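Local atomic coordinates of hypoxanthine-guanine phosphoribosyltransferase (Thermus thermophilus, PDB entry 3ACB), a protein that probably catalyses the magnesium-dependent salvage of hypoxanthine and guanine, joining each base to 5-phospho-alpha-D-ribose 1-diphosphate to give IMP or GMP and diphosphate. Residues T64-A69 and L89-H94. Numbering follows the deposited sequence.
Sequences TMDFIA and LRLPIH
Asp66 swings CG away from its backbone N and beside its carbonyl carbon (chi1 -153°), which carries the carboxylate out from strand 64-70 to the backbone of Arg90 and Leu91, while Leu89, its CG anti to the carbonyl carbon (chi1 -60°), lays CD2 against Ile68. The contact belongs to the type I phosphoribosyltransferase fold: strand 64-70 lies in the mainly parallel sheet between strands 39-45 and 85-87, and the loop that follows strand 85-87 folds back over it toward strand 97-102.

One oxygen does the gripping. Asp66 OD2 receives Arg90 N at 2.7 Å through its syn lone pair, and Leu91 N at 3.0 Å from 40° above the carboxylate plane; both bonds are nearly straight. A water donates to OD2 as well and also to Leu91 O, closing a bridge back to the loop. Asp66 OD1 accepts from Phe67 N at 2.8 Å, which helps fix the carboxylate's rotation. Aspartate suits this place because it offers two acceptors on a short stem: one oxygen collects two successive N-H groups of the loop, and the other turns back to its own strand. An alanine here would probably leave the N-H groups of Arg90 and Leu91 without their shared acceptor and that of Phe67 without OD1, weakening the loop's hold on the strand.

Apolar branches flank the carboxylate. Leu89 packs on Ile68 through CD2 and also touches Leu118 of helix 109-119, a branched residue fitted to the seam between sheet and helix; Ile68 itself also packs on Leu114. The side chain of Leu91 touches Gln165 of the second subunit, and its CD2 methyl lies beside Thr64 at the start of the segment 64-69, with Leu91 CD2 resting 3.7 Å from Met65 O.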
loop_
_atom_site.group_PDB
_atom_site.type_symbol
_atom_site.label_atom_id
_atom_site.label_comp_id
_atom_site.label_asym_id
_atom_site.label_seq_id
_atom_site.Cartn_x
_atom_site.Cartn_y
_atom_site.Cartn_z
ATOM N N THR A 64 -14.488 -1.805 2.212
ATOM C CA THR A 64 -13.697 -2.909 1.698
ATOM C C THR A 64 -12.758 -2.333 0.650
ATOM O O THR A 64 -12.893 -1.174 0.252
ATOM C CB THR A 64 -14.584 -3.991 1.049
ATOM O OG1 THR A 64 -15.357 -3.414 -0.010
ATOM C CG2 THR A 64 -15.516 -4.604 2.085
ATOM N N MET A 65 -11.797 -3.128 0.205
ATOM C CA MET A 65 -10.868 -2.634 -0.792
ATOM C C MET A 65 -10.337 -3.728 -1.693
ATOM O O MET A 65 -10.491 -4.911 -1.414
ATOM C CB MET A 65 -9.707 -1.869 -0.126
ATOM C CG MET A 65 -9.283 -2.358 1.252
ATOM S SD MET A 65 -8.006 -1.314 2.052
ATOM C CE MET A 65 -8.964 -0.439 3.271
ATOM N N ASP A 66 -9.740 -3.314 -2.801
ATOM C CA ASP A 66 -9.169 -4.252 -3.745
ATOM C C ASP A 66 -8.037 -3.543 -4.464
ATOM O O ASP A 66 -7.891 -2.320 -4.369
ATOM C CB ASP A 66 -10.218 -4.723 -4.750
ATOM C CG ASP A 66 -9.910 -6.101 -5.303
ATOM O OD1 ASP A 66 -8.786 -6.596 -5.072
ATOM O OD2 ASP A 66 -10.783 -6.688 -5.973
ATOM N N PHE A 67 -7.238 -4.318 -5.182
ATOM C CA PHE A 67 -6.100 -3.783 -5.898
ATOM C C PHE A 67 -6.134 -4.227 -7.343
ATOM O O PHE A 67 -6.450 -5.379 -7.646
ATOM C CB PHE A 67 -4.816 -4.269 -5.236
ATOM C CG PHE A 67 -4.654 -3.795 -3.826
ATOM C CD1 PHE A 67 -3.908 -2.650 -3.545
ATOM C CD2 PHE A 67 -5.265 -4.474 -2.777
ATOM C CE1 PHE A 67 -3.773 -2.190 -2.237
ATOM C CE2 PHE A 67 -5.137 -4.023 -1.467
ATOM C CZ PHE A 67 -4.388 -2.876 -1.197
ATOM N N ILE A 68 -5.821 -3.300 -8.237
ATOM C CA ILE A 68 -5.801 -3.612 -9.654
ATOM C C ILE A 68 -4.556 -2.970 -10.255
ATOM O O ILE A 68 -4.129 -1.893 -9.829
ATOM C CB ILE A 68 -7.076 -3.081 -10.362
ATOM C CG1 ILE A 68 -7.185 -3.684 -11.765
ATOM C CG2 ILE A 68 -7.034 -1.566 -10.465
ATOM C CD1 ILE A 68 -8.482 -3.342 -12.486
ATOM N N ALA A 69 -3.952 -3.649 -11.221
ATOM C CA ALA A 69 -2.765 -3.114 -11.875
ATOM C C ALA A 69 -3.068 -2.996 -13.357
ATOM O O ALA A 69 -3.469 -3.969 -13.991
ATOM C CB ALA A 69 -1.572 -4.029 -11.646
ATOM N N LEU A 89 -9.354 -7.679 -10.529
ATOM C CA LEU A 89 -10.069 -7.546 -9.262
ATOM C C LEU A 89 -10.420 -8.924 -8.718
ATOM O O LEU A 89 -10.421 -9.906 -9.457
ATOM C CB LEU A 89 -11.359 -6.749 -9.461
ATOM C CG LEU A 89 -11.245 -5.315 -9.984
ATOM C CD1 LEU A 89 -12.639 -4.762 -10.251
ATOM C CD2 LEU A 89 -10.506 -4.451 -8.968
ATOM N N ARG A 90 -10.723 -8.990 -7.425
ATOM C CA ARG A 90 -11.085 -10.251 -6.791
ATOM C C ARG A 90 -12.436 -10.134 -6.091
ATOM O O ARG A 90 -13.160 -11.119 -5.960
ATOM C CB ARG A 90 -10.009 -10.661 -5.783
ATOM C CG ARG A 90 -8.628 -10.772 -6.395
ATOM C CD ARG A 90 -7.575 -11.165 -5.370
ATOM N NE ARG A 90 -6.225 -10.982 -5.897
ATOM C CZ ARG A 90 -5.753 -11.591 -6.981
ATOM N NH1 ARG A 90 -6.520 -12.434 -7.660
ATOM N NH2 ARG A 90 -4.516 -11.349 -7.395
ATOM N N LEU A 91 -12.771 -8.930 -5.636
ATOM C CA LEU A 91 -14.043 -8.711 -4.959
ATOM C C LEU A 91 -15.072 -8.142 -5.930
ATOM O O LEU A 91 -14.729 -7.388 -6.845
ATOM C CB LEU A 91 -13.866 -7.768 -3.765
ATOM C CG LEU A 91 -13.311 -8.395 -2.477
ATOM C CD1 LEU A 91 -11.912 -8.933 -2.707
ATOM C CD2 LEU A 91 -13.300 -7.353 -1.369
ATOM N N PRO A 92 -16.351 -8.506 -5.748
ATOM C CA PRO A 92 -17.432 -8.028 -6.617
ATOM C C PRO A 92 -17.633 -6.523 -6.486
ATOM O O PRO A 92 -17.415 -5.954 -5.416
ATOM C CB PRO A 92 -18.657 -8.792 -6.106
ATOM C CG PRO A 92 -18.073 -10.018 -5.459
ATOM C CD PRO A 92 -16.866 -9.459 -4.752
ATOM N N ILE A 93 -18.044 -5.873 -7.568
ATOM C CA ILE A 93 -18.307 -4.442 -7.494
ATOM C C ILE A 93 -19.752 -4.151 -7.888
ATOM O O ILE A 93 -20.254 -3.048 -7.669
ATOM C CB ILE A 93 -17.352 -3.617 -8.384
ATOM C CG1 ILE A 93 -17.588 -3.931 -9.855
ATOM C CG2 ILE A 93 -15.894 -3.903 -7.993
ATOM C CD1 ILE A 93 -16.711 -3.116 -10.783
ATOM N N HIS A 94 -20.428 -5.146 -8.457
ATOM C CA HIS A 94 -21.821 -4.959 -8.847
ATOM C C HIS A 94 -22.623 -4.487 -7.635
ATOM O O HIS A 94 -22.586 -5.112 -6.581
ATOM C CB HIS A 94 -22.410 -6.270 -9.386
ATOM C CG HIS A 94 -23.868 -6.187 -9.717
ATOM N ND1 HIS A 94 -24.388 -5.218 -10.548
ATOM C CD2 HIS A 94 -24.914 -6.957 -9.334
ATOM C CE1 HIS A 94 -25.693 -5.396 -10.664
ATOM N NE2 HIS A 94 -26.038 -6.444 -9.938
HETATM O O HOH W 1 -13.099 -5.229 -6.498
#